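PKS_KS domain-containing protein (Photorhabdus luminescens subsp. laumondii, PDB 6SMO) probably extends acyl chains as a 3-oxoacyl-[acyl-carrier-protein] synthase of the thiolase-like superfamily, and here holds a twelve-carbon polyoxo chain in its pocket. Local coordinates at residues E219-P224 against F258-G263; S59-G64 against G73-V78; A126-I131 against A215-A220; V36-G41 against N375-V380. All blocks are in the same frame, centred on the assembly; numbering follows the deposited sequence.

Contact 1: E219-P224 against F258-G263; sequences EAPLCP and FVIAEG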
loop_
_atom_site.group_PDB
_atom_site.type_symbol
_atom_site.label_atom_id
_atom_site.label_comp_id
_atom_site.label_asym_id
_atom_site.label_seq_id
_atom_site.Cartn_x
_atom_site.Cartn_y
_atom_site.Cartn_z
ATOM N N GLU B 219 8.034 -8.998 3.389
ATOM C CA GLU B 219 8.890 -7.797 3.236
ATOM C C GLU B 219 10.375 -8.168 3.233
ATOM O O GLU B 219 10.744 -8.993 4.036
ATOM C CB GLU B 219 8.648 -6.895 4.432
ATOM C CG GLU B 219 8.971 -5.454 4.179
ATOM C CD GLU B 219 8.068 -4.809 3.162
ATOM O OE1 GLU B 219 8.565 -4.345 2.141
ATOM O OE2 GLU B 219 6.886 -4.798 3.404
ATOM N N ALA B 220 11.182 -7.553 2.359
ATOM C CA ALA B 220 12.650 -7.763 2.307
ATOM C C ALA B 220 13.347 -6.412 2.141
ATOM O O ALA B 220 13.938 -6.176 1.094
ATOM C CB ALA B 220 13.005 -8.706 1.198
ATOM N N PRO B 221 13.366 -5.542 3.165
ATOM C CA PRO B 221 13.897 -4.192 3.050
ATOM C C PRO B 221 15.313 -3.958 3.570
ATOM O O PRO B 221 15.623 -2.864 3.879
ATOM C CB PRO B 221 12.919 -3.475 3.975
ATOM C CG PRO B 221 12.751 -4.423 5.111
ATOM C CD PRO B 221 12.847 -5.794 4.492
ATOM N N LEU B 222 16.077 -5.026 3.756
ATOM C CA LEU B 222 17.457 -4.883 4.248
ATOM C C LEU B 222 18.397 -4.703 3.070
ATOM O O LEU B 222 19.258 -5.525 2.875
ATOM C CB LEU B 222 17.793 -6.112 5.080
ATOM C CG LEU B 222 16.872 -6.315 6.272
ATOM C CD1 LEU B 222 17.450 -7.336 7.224
ATOM C CD2 LEU B 222 16.622 -5.005 6.977
ATOM N N CYS B 223 18.192 -3.624 2.336
ATOM C CA CYS B 223 19.019 -3.187 1.200
ATOM C C CYS B 223 19.407 -1.739 1.469
ATOM O O CYS B 223 18.734 -1.072 2.231
ATOM C CB CYS B 223 18.296 -3.323 -0.129
ATOM S SG CYS B 223 16.662 -2.558 -0.203
ATOM N N PRO B 224 20.487 -1.226 0.875
ATOM C CA PRO B 224 20.945 0.134 1.170
ATOM C C PRO B 224 19.907 1.242 0.917
ATOM O O PRO B 224 19.837 2.160 1.716
ATOM C CB PRO B 224 22.140 0.327 0.223
ATOM C CG PRO B 224 22.627 -1.076 -0.059
ATOM C CD PRO B 224 21.374 -1.924 -0.068
ATOM N N PHE B 258 13.073 2.931 15.175
ATOM C CA PHE B 258 12.781 1.489 14.954
ATOM C C PHE B 258 14.000 0.805 14.320
ATOM O O PHE B 258 14.658 1.415 13.457
ATOM C CB PHE B 258 11.509 1.304 14.116
ATOM C CG PHE B 258 11.598 1.691 12.660
ATOM C CD1 PHE B 258 12.122 0.816 11.720
ATOM C CD2 PHE B 258 11.116 2.915 12.220
ATOM C CE1 PHE B 258 12.189 1.167 10.379
ATOM C CE2 PHE B 258 11.182 3.264 10.879
ATOM C CZ PHE B 258 11.717 2.391 9.961
ATOM N N VAL B 259 14.290 -0.424 14.758
ATOM C CA VAL B 259 15.298 -1.335 14.137
ATOM C C VAL B 259 14.618 -2.039 12.957
ATOM O O VAL B 259 13.695 -2.836 13.209
ATOM C CB VAL B 259 15.854 -2.350 15.155
ATOM C CG1 VAL B 259 16.726 -3.407 14.494
ATOM C CG2 VAL B 259 16.614 -1.662 16.277
ATOM N N ILE B 260 15.054 -1.747 11.725
ATOM C CA ILE B 260 14.484 -2.335 10.475
ATOM C C ILE B 260 14.778 -3.840 10.460
ATOM O O ILE B 260 15.837 -4.243 10.979
ATOM C CB ILE B 260 15.021 -1.624 9.215
ATOM C CG1 ILE B 260 14.171 -1.950 7.984
ATOM C CG2 ILE B 260 16.493 -1.938 8.985
ATOM C CD1 ILE B 260 14.342 -0.971 6.846
ATOM N N ALA B 261 13.865 -4.628 9.885
ATOM C CA ALA B 261 13.913 -6.108 9.845
ATOM C C ALA B 261 13.311 -6.612 8.530
ATOM O O ALA B 261 12.718 -5.797 7.802
ATOM C CB ALA B 261 13.174 -6.671 11.034
ATOM N N GLU B 262 13.472 -7.908 8.251
ATOM C CA GLU B 262 12.858 -8.616 7.095
ATOM C C GLU B 262 12.054 -9.809 7.621
ATOM O O GLU B 262 12.199 -10.142 8.816
ATOM C CB GLU B 262 13.927 -9.063 6.093
ATOM C CG GLU B 262 14.958 -10.023 6.666
ATOM C CD GLU B 262 16.000 -10.518 5.675
ATOM O OE1 GLU B 262 16.879 -11.300 6.090
ATOM O OE2 GLU B 262 15.935 -10.123 4.491
ATOM N N GLY B 263 11.236 -10.420 6.761
ATOM C CA GLY B 263 10.454 -11.629 7.083
ATOM C C GLY B 263 9.120 -11.662 6.362
ATOM O O GLY B 263 8.892 -10.804 5.485
#

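Contact 2: S59-G64 against G73-V78; sequences SKYEWG and GAIGQV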
loop_
_atom_site.group_PDB
_atom_site.type_symbol
_atom_site.label_atom_id
_atom_site.label_comp_id
_atom_site.label_asym_id
_atom_site.label_seq_id
_atom_site.Cartn_x
_atom_site.Cartn_y
_atom_site.Cartn_z
ATOM N N SER B 59 20.221 -8.632 15.021
ATOM C CA SER B 59 21.657 -8.891 14.733
ATOM C C SER B 59 22.377 -7.560 14.493
ATOM O O SER B 59 21.770 -6.658 13.878
ATOM C CB SER B 59 21.812 -9.810 13.546
ATOM O OG SER B 59 20.966 -10.945 13.663
ATOM N N LYS B 60 23.622 -7.445 14.967
ATOM C CA LYS B 60 24.538 -6.321 14.635
ATOM C C LYS B 60 25.031 -6.513 13.196
ATOM O O LYS B 60 25.321 -7.669 12.825
ATOM C CB LYS B 60 25.712 -6.271 15.619
ATOM C CG LYS B 60 26.650 -5.085 15.444
ATOM C CD LYS B 60 27.827 -5.093 16.393
ATOM C CE LYS B 60 28.754 -3.913 16.184
ATOM N NZ LYS B 60 29.981 -4.027 17.005
ATOM N N TYR B 61 25.114 -5.428 12.419
ATOM C CA TYR B 61 25.594 -5.434 11.010
ATOM C C TYR B 61 26.629 -4.319 10.823
ATOM O O TYR B 61 26.529 -3.275 11.499
ATOM C CB TYR B 61 24.412 -5.349 10.038
ATOM C CG TYR B 61 23.863 -3.969 9.771
ATOM C CD1 TYR B 61 23.199 -3.251 10.754
ATOM C CD2 TYR B 61 23.971 -3.393 8.515
ATOM C CE1 TYR B 61 22.681 -1.989 10.504
ATOM C CE2 TYR B 61 23.456 -2.135 8.247
ATOM C CZ TYR B 61 22.809 -1.429 9.246
ATOM O OH TYR B 61 22.301 -0.188 8.991
ATOM N N GLU B 62 27.593 -4.554 9.926
ATOM C CA GLU B 62 28.834 -3.743 9.770
ATOM C C GLU B 62 28.789 -2.923 8.473
ATOM O O GLU B 62 29.344 -1.805 8.477
ATOM C CB GLU B 62 30.075 -4.643 9.820
ATOM C CG GLU B 62 30.126 -5.727 8.748
ATOM C CD GLU B 62 29.391 -7.014 9.087
ATOM O OE1 GLU B 62 29.713 -7.625 10.125
ATOM O OE2 GLU B 62 28.490 -7.400 8.312
ATOM N N TRP B 63 28.155 -3.442 7.413
ATOM C CA TRP B 63 28.193 -2.860 6.041
ATOM C C TRP B 63 27.448 -1.518 5.990
ATOM O O TRP B 63 27.745 -0.727 5.075
ATOM C CB TRP B 63 27.667 -3.855 4.994
ATOM C CG TRP B 63 26.222 -4.237 5.123
ATOM C CD1 TRP B 63 25.715 -5.331 5.761
ATOM C CD2 TRP B 63 25.092 -3.547 4.557
ATOM N NE1 TRP B 63 24.351 -5.362 5.647
ATOM C CE2 TRP B 63 23.940 -4.280 4.916
ATOM C CE3 TRP B 63 24.940 -2.382 3.796
ATOM C CZ2 TRP B 63 22.658 -3.882 4.537
ATOM C CZ3 TRP B 63 23.673 -1.990 3.423
ATOM C CH2 TRP B 63 22.548 -2.731 3.789
ATOM N N GLY B 64 26.527 -1.264 6.926
ATOM C CA GLY B 64 25.787 0.010 7.029
ATOM C C GLY B 64 26.696 1.172 7.395
ATOM O O GLY B 64 26.634 2.209 6.707
ATOM N N GLY B 73 23.301 0.427 13.492
ATOM C CA GLY B 73 24.167 -0.766 13.579
ATOM C C GLY B 73 23.416 -1.984 14.097
ATOM O O GLY B 73 24.060 -2.837 14.738
ATOM N N ALA B 74 22.108 -2.065 13.828
ATOM C CA ALA B 74 21.213 -3.174 14.234
ATOM C C ALA B 74 20.182 -3.440 13.130
ATOM O O ALA B 74 19.638 -2.459 12.583
ATOM C CB ALA B 74 20.538 -2.834 15.540
ATOM N N ILE B 75 19.931 -4.718 12.821
ATOM C CA ILE B 75 18.898 -5.174 11.840
ATOM C C ILE B 75 18.264 -6.477 12.341
ATOM O O ILE B 75 18.929 -7.209 13.101
ATOM C CB ILE B 75 19.495 -5.352 10.427
ATOM C CG1 ILE B 75 20.801 -6.151 10.453
ATOM C CG2 ILE B 75 19.670 -4.007 9.738
ATOM C CD1 ILE B 75 21.193 -6.734 9.113
ATOM N N GLY B 76 17.021 -6.740 11.924
ATOM C CA GLY B 76 16.323 -8.024 12.123
ATOM C C GLY B 76 16.487 -8.923 10.911
ATOM O O GLY B 76 15.587 -8.922 10.048
ATOM N N GLN B 77 17.609 -9.647 10.842
ATOM C CA GLN B 77 17.970 -10.561 9.724
ATOM C C GLN B 77 17.572 -11.992 10.103
ATOM O O GLN B 77 17.713 -12.345 11.291
ATOM C CB GLN B 77 19.467 -10.449 9.427
ATOM C CG GLN B 77 19.847 -10.890 8.022
ATOM C CD GLN B 77 21.280 -10.556 7.692
ATOM O OE1 GLN B 77 22.184 -10.739 8.505
ATOM N NE2 GLN B 77 21.500 -10.060 6.485
ATOM N N VAL B 78 17.099 -12.779 9.131
ATOM C CA VAL B 78 16.576 -14.165 9.343
ATOM C C VAL B 78 17.726 -15.175 9.216
ATOM O O VAL B 78 17.744 -16.133 10.012
ATOM C CB VAL B 78 15.405 -14.500 8.394
ATOM C CG1 VAL B 78 14.217 -13.580 8.625
ATOM C CG2 VAL B 78 15.807 -14.486 6.927
#

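Contact 3: A126-I131 against A215-A220; sequences AIATAI and AGASEA. With LKZ (3,5,7,9,11-pentakis(oxidanylidene)dodecanal), chain H.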
loop_
_atom_site.group_PDB
_atom_site.type_symbol
_atom_site.label_atom_id
_atom_site.label_comp_id
_atom_site.label_asym_id
_atom_site.label_seq_id
_atom_site.Cartn_x
_atom_site.Cartn_y
_atom_site.Cartn_z
ATOM N N ALA B 126 -4.183 -13.034 -0.859
ATOM C CA ALA B 126 -4.022 -11.610 -0.479
ATOM C C ALA B 126 -2.714 -11.435 0.304
ATOM O O ALA B 126 -2.765 -11.394 1.548
ATOM C CB ALA B 126 -5.219 -11.150 0.316
ATOM N N ILE B 127 -1.585 -11.355 -0.409
ATOM C CA ILE B 127 -0.223 -11.146 0.168
ATOM C C ILE B 127 0.186 -9.692 -0.082
ATOM O O ILE B 127 0.361 -9.319 -1.259
ATOM C CB ILE B 127 0.794 -12.148 -0.415
ATOM C CG1 ILE B 127 0.399 -13.594 -0.097
ATOM C CG2 ILE B 127 2.204 -11.831 0.066
ATOM C CD1 ILE B 127 1.165 -14.636 -0.878
ATOM N N ALA B 128 0.335 -8.914 0.995
ATOM C CA ALA B 128 0.642 -7.465 0.974
ATOM C C ALA B 128 2.155 -7.242 1.080
ATOM O O ALA B 128 2.877 -8.183 1.467
ATOM C CB ALA B 128 -0.088 -6.776 2.098
ATOM N N THR B 129 2.606 -6.032 0.743
ATOM C CA THR B 129 4.024 -5.591 0.818
ATOM C C THR B 129 4.077 -4.061 0.786
ATOM O O THR B 129 3.177 -3.456 0.173
ATOM C CB THR B 129 4.854 -6.195 -0.323
ATOM O OG1 THR B 129 6.235 -6.031 0.002
ATOM C CG2 THR B 129 4.565 -5.567 -1.669
ATOM N N ALA B 130 5.109 -3.480 1.390
ATOM C CA ALA B 130 5.305 -2.017 1.380
ATOM C C ALA B 130 6.224 -1.623 0.214
ATOM O O ALA B 130 5.886 -0.652 -0.469
ATOM C CB ALA B 130 5.859 -1.581 2.709
ATOM N N ILE B 131 7.309 -2.373 -0.031
ATOM C CA ILE B 131 8.276 -2.019 -1.119
ATOM C C ILE B 131 8.493 -3.182 -2.090
ATOM O O ILE B 131 9.262 -3.000 -3.024
ATOM C CB ILE B 131 9.630 -1.553 -0.550
ATOM C CG1 ILE B 131 10.563 -2.733 -0.291
ATOM C CG2 ILE B 131 9.457 -0.701 0.685
ATOM C CD1 ILE B 131 11.553 -2.490 0.808
ATOM N N ALA B 215 -3.954 -15.200 3.372
ATOM C CA ALA B 215 -3.745 -13.763 3.668
ATOM C C ALA B 215 -2.447 -13.574 4.462
ATOM O O ALA B 215 -1.996 -14.541 5.104
ATOM C CB ALA B 215 -4.936 -13.223 4.421
ATOM N N GLY B 216 -1.879 -12.364 4.412
ATOM C CA GLY B 216 -0.662 -11.982 5.158
ATOM C C GLY B 216 0.140 -10.914 4.433
ATOM O O GLY B 216 -0.468 -10.116 3.692
ATOM N N ALA B 217 1.461 -10.897 4.645
ATOM C CA ALA B 217 2.405 -9.940 4.020
ATOM C C ALA B 217 3.837 -10.490 4.064
ATOM O O ALA B 217 4.172 -11.207 5.027
ATOM C CB ALA B 217 2.309 -8.604 4.713
ATOM N N SER B 218 4.645 -10.089 3.086
ATOM C CA SER B 218 6.081 -10.433 2.956
ATOM C C SER B 218 6.876 -9.147 2.739
ATOM O O SER B 218 6.401 -8.320 2.000
ATOM C CB SER B 218 6.296 -11.382 1.833
ATOM O OG SER B 218 7.635 -11.806 1.778
ATOM N N GLU B 219 8.034 -8.998 3.389
ATOM C CA GLU B 219 8.890 -7.797 3.236
ATOM C C GLU B 219 10.375 -8.168 3.233
ATOM O O GLU B 219 10.744 -8.993 4.036
ATOM C CB GLU B 219 8.648 -6.895 4.432
ATOM C CG GLU B 219 8.971 -5.454 4.179
ATOM C CD GLU B 219 8.068 -4.809 3.162
ATOM O OE1 GLU B 219 8.565 -4.345 2.141
ATOM O OE2 GLU B 219 6.886 -4.798 3.404
ATOM N N ALA B 220 11.182 -7.553 2.359
ATOM C CA ALA B 220 12.650 -7.763 2.307
ATOM C C ALA B 220 13.347 -6.412 2.141
ATOM O O ALA B 220 13.938 -6.176 1.094
ATOM C CB ALA B 220 13.005 -8.706 1.198
HETATM C C4 LKZ H . 11.507 3.447 1.246
HETATM C C5 LKZ H . 10.051 3.470 0.852
HETATM C C6 LKZ H . 9.179 2.301 1.321
HETATM C C7 LKZ H . 8.211 2.806 2.368
HETATM C C8 LKZ H . 7.155 1.858 2.949
HETATM C C10 LKZ H . 5.953 2.648 7.975
HETATM C C22 LKZ H . 12.300 2.927 0.064
HETATM C C11 LKZ H . 6.365 1.212 8.179
HETATM O O19 LKZ H . 7.350 0.901 8.824
HETATM C C3 LKZ H . 5.680 2.733 6.485
HETATM O O23 LKZ H . 4.614 3.156 6.076
HETATM C C2 LKZ H . 6.738 2.144 5.542
HETATM C C9 LKZ H . 6.479 2.600 4.105
HETATM O O20 LKZ H . 5.814 3.591 3.872
HETATM O O21 LKZ H . 8.313 3.941 2.779
HETATM O O22 LKZ H . 9.618 4.379 0.164
HETATM O O24 LKZ H . 12.840 3.672 -0.740
HETATM C C23 LKZ H . 12.386 1.418 -0.059
#

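Contact 4: V36-G41 against N375-V380; sequences VVAPTG and NAIESV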
loop_
_atom_site.group_PDB
_atom_site.type_symbol
_atom_site.label_atom_id
_atom_site.label_comp_id
_atom_site.label_asym_id
_atom_site.label_seq_id
_atom_site.Cartn_x
_atom_site.Cartn_y
_atom_site.Cartn_z
ATOM N N VAL B 36 5.280 -18.644 9.159
ATOM C CA VAL B 36 6.094 -17.440 9.506
ATOM C C VAL B 36 7.571 -17.697 9.179
ATOM O O VAL B 36 8.074 -18.794 9.494
ATOM C CB VAL B 36 5.891 -17.036 10.980
ATOM C CG1 VAL B 36 6.250 -18.158 11.945
ATOM C CG2 VAL B 36 6.646 -15.763 11.330
ATOM N N VAL B 37 8.213 -16.709 8.549
ATOM C CA VAL B 37 9.692 -16.582 8.389
ATOM C C VAL B 37 10.101 -15.267 9.061
ATOM O O VAL B 37 9.907 -14.209 8.435
ATOM C CB VAL B 37 10.110 -16.616 6.905
ATOM C CG1 VAL B 37 11.616 -16.468 6.733
ATOM C CG2 VAL B 37 9.614 -17.871 6.205
ATOM N N ALA B 38 10.614 -15.333 10.294
ATOM C CA ALA B 38 10.935 -14.159 11.140
ATOM C C ALA B 38 12.367 -14.259 11.660
ATOM O O ALA B 38 12.936 -15.349 11.708
ATOM C CB ALA B 38 9.945 -14.061 12.275
ATOM N N PRO B 39 12.996 -13.123 12.047
ATOM C CA PRO B 39 14.327 -13.139 12.658
ATOM C C PRO B 39 14.383 -13.895 13.995
ATOM O O PRO B 39 15.440 -14.396 14.328
ATOM C CB PRO B 39 14.649 -11.651 12.882
ATOM C CG PRO B 39 13.747 -10.926 11.908
ATOM C CD PRO B 39 12.483 -11.756 11.875
ATOM N N THR B 40 13.261 -13.945 14.724
ATOM C CA THR B 40 13.114 -14.670 16.016
ATOM C C THR B 40 13.084 -16.183 15.762
ATOM O O THR B 40 13.581 -16.925 16.627
ATOM C CB THR B 40 11.872 -14.206 16.786
ATOM O OG1 THR B 40 10.780 -14.105 15.873
ATOM C CG2 THR B 40 12.078 -12.878 17.482
ATOM N N GLY B 41 12.522 -16.619 14.629
ATOM C CA GLY B 41 12.499 -18.040 14.228
ATOM C C GLY B 41 11.799 -18.260 12.898
ATOM O O GLY B 41 10.832 -17.527 12.609
ATOM N N ASN B 375 3.088 -6.628 10.599
ATOM C CA ASN B 375 1.661 -6.821 10.963
ATOM C C ASN B 375 1.296 -8.304 10.923
ATOM O O ASN B 375 0.668 -8.764 11.863
ATOM C CB ASN B 375 0.727 -6.101 9.996
ATOM C CG ASN B 375 1.008 -4.625 9.906
ATOM O OD1 ASN B 375 1.443 -4.019 10.875
ATOM N ND2 ASN B 375 0.752 -4.040 8.753
ATOM N N ALA B 376 1.703 -8.996 9.860
ATOM C CA ALA B 376 1.416 -10.425 9.592
ATOM C C ALA B 376 2.135 -11.309 10.619
ATOM O O ALA B 376 1.483 -12.220 11.163
ATOM C CB ALA B 376 1.823 -10.777 8.183
ATOM N N ILE B 377 3.423 -11.048 10.870
ATOM C CA ILE B 377 4.274 -11.828 11.822
ATOM C C ILE B 377 3.678 -11.699 13.232
ATOM O O ILE B 377 3.606 -12.726 13.936
ATOM C CB ILE B 377 5.749 -11.372 11.766
ATOM C CG1 ILE B 377 6.378 -11.642 10.395
ATOM C CG2 ILE B 377 6.562 -12.021 12.878
ATOM C CD1 ILE B 377 7.605 -10.808 10.105
ATOM N N GLU B 378 3.270 -10.487 13.622
ATOM C CA GLU B 378 2.614 -10.197 14.927
ATOM C C GLU B 378 1.221 -10.840 14.964
ATOM O O GLU B 378 0.800 -11.254 16.059
ATOM C CB GLU B 378 2.515 -8.688 15.164
ATOM C CG GLU B 378 3.836 -8.039 15.527
ATOM C CD GLU B 378 3.853 -6.525 15.405
ATOM O OE1 GLU B 378 2.847 -5.887 15.780
ATOM O OE2 GLU B 378 4.874 -5.983 14.928
ATOM N N SER B 379 0.534 -10.904 13.817
ATOM C CA SER B 379 -0.790 -11.563 13.649
ATOM C C SER B 379 -0.649 -13.082 13.816
ATOM O O SER B 379 -1.572 -13.695 14.386
ATOM C CB SER B 379 -1.429 -11.210 12.326
ATOM O OG SER B 379 -2.036 -9.928 12.382
ATOM N N VAL B 380 0.455 -13.665 13.331
ATOM C CA VAL B 380 0.795 -15.108 13.526
ATOM C C VAL B 380 1.066 -15.341 15.017
ATOM O O VAL B 380 0.523 -16.317 15.571
ATOM C CB VAL B 380 1.990 -15.546 12.654
ATOM C CG1 VAL B 380 2.551 -16.894 13.083
ATOM C CG2 VAL B 380 1.629 -15.573 11.176
#

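Contact 1: E219-P224 against F258-G263
I260 lays both of its branches against P221 and L222. CG1 stands anti to the backbone N (chi1 -164°), and from there CD1 reaches the backbone of P221, 3.7 Å from P221 O. The other branch, I260 CG2, meets L222 CD2 at 3.7 Å, the two side chains sliding past each other in opposite directions. S226, I227 and F230 of helix 224-233 add further cover to I260. A261 turns its methyl away and presents backbone instead: its carbonyl oxygen faces the P221 ring at CG and CD, while its carbonyl carbon lies 4.0 Å from L222 CD2. E262 points back toward 219-224. Its CB packs against P221 CD at 3.8 Å, and its extended chain runs across L222 at about a right angle, with E262 CG 3.7 Å from L222 CD1. The carboxylate continues beyond leucine to a salt bridge with K95 of helix 95-111. At G263 the chemistry changes to pure backbone. E219 N donates to G263 O over 2.9 Å, and G263 N returns a bond to E219 O at 3.1 Å, both nearly straight. This antiparallel hydrogen-bonded pair lies where strands 212-219 and 263-271, neighbours in the large mixed sheet of the thiolase-like fold, meet the loops flanking the acyl-chain pocket.

Contact 2: S59-G64 against G73-V78
Y61 crosses I75 at about a right angle, and the two together carry most of the side-chain contact. Y61 CB lies 3.6 Å from I75 CD1, and Y61 CG, set between the backbone N and the carbonyl carbon (chi1 83°), lies 3.8 Å from I75 CG1. Further out, the ring meets the backbone of the other segment. A74 N stands at the ring edge, near its plane and 3.4 Å from Y61 CE1; CE1 also comes to 3.6 Å from G73 CA. Over one face stands the methyl I75 CG2, a CH-pi contact 3.9 Å from the ring centroid and 20° off the normal, displaced toward the rim. Near the tip, Y61 CZ is still 4.1 Å from I75 CG2. Y61 CD2 lies over one face of the W63 indole, offset toward its rim. Two residues before Y61, S59 forms a single antiparallel hydrogen-bonded bridge with I75, S59 N to I75 O at 2.7 Å and I75 N to S59 O at 2.9 Å, both nearly straight. K60 CB and CG pass G73 O. The contact brings together the chain leading into helix 63-68 and the chain after it. I227 of helix 224-233 touches both Y61 and W63, and G76 is backbone-bonded to I260 and E262 in the chain leading to strand 263-271.

Contact 3: A126-I131 against A215-A220
E219 crosses T129 and I131 at about right angles at the C-terminal end of the parallel strands 126-128 and 215-219, in the large mixed sheet of the thiolase-like fold. The short strands are inclined by 31° to each other and are joined by the staggered bonds of parallel pairing, including A128 N to G216 O and S218 N to A128 O. The methyls of A126, A128, A215 and A217 lie on one face, with A128 CB 4.0 Å from A217 CB, while I127 projects from the other. Helix 193-206 covers A128 and A215, and A217 meets A376 of helix 372-388. T129 continues the ladder with its side chain. OG1, anti to the backbone N (chi1 -165°), donates to S218 O at 3.0 Å within the carbonyl plane, and is also bonded to A132 N. The bend of the E219 chain at chi2 (66°) sets CD near the loop after strand 123-128. There each carboxylate oxygen uses its syn lone pair to take one N-H of consecutive residues: A130 N bonds OE2 at 3.0 Å and I131 N bonds OE1 at 3.2 Å. This two-pronged grip holds the backbone of A130 and I131, which line the ligand pocket; I131 also packs on W133 of the partner Ketoacyl_synth_N domain-containing chain. I131 CG2 faces C6 of the bound polyoxo chain, and A130 CB lies 3.7 Å from its C8.

Contact 4: V36-G41 against N375-V380
V36 and A38 meet the helix 375-380 through apolar carbons at ordinary packing distances. The CG2 methyl of I377 touches both: it lies 4.1 Å from V36 CG2 and 4.0 Å from A38 CB. V36 and I377 cross at about a right angle. One helical turn on, V380 comes obliquely onto the same valine. Its CG1, anti to the backbone N (chi1 166°), packs 3.9 Å from V36 CB and 4.1 Å from V36 CG1. V36 thus rests on two helix residues, whereas V37 turns away, and F47 of helix 44-53 touches V36, A38 and I377. In the layered thiolase-like fold, the segment 375-380 belongs to the buried helix 372-388, which packs against strand 29-37 at V36 and beside helix 193-206. The polar interactions lie within each segment or beyond both. In the loop after the strand, A38 N bonds G41 O, with a weak return bond from G41 N to A38 O. In the helix, N375 O receives two donors from S379: the hydroxyl OG at 3.0 Å, 37° above the carbonyl plane, and the backbone N from the opposite face. The N375 side chain bonds C191 O through ND2 and S425 OG through OD1, linking the helix to a residue of the ligand pocket, while E378 forms a salt bridge with K364.

Overall arrangement
Contacts 1, 3 and 4 are buried, whereas contact 2 lies nearer the surface, its centre about 19 Å from that of the chain. Contacts 1 and 3 share E219 and A220: 215-220 pairs in parallel with 126-131, and E219 pairs antiparallel with G263. Contact 4 sets helix 372-388 on strand 29-37 of the same sheet, A376 of that helix also packing on G216 and A217, and relies on apolar carbons where contact 3 uses backbone bonds and a carboxylate. Contact 2 combines a single bridge with an aromatic ring and joins contact 1 through the backbone of G76. P39 of contact 4 packs on G76 and E262. Contact 3 alone includes residues of the ligand pocket.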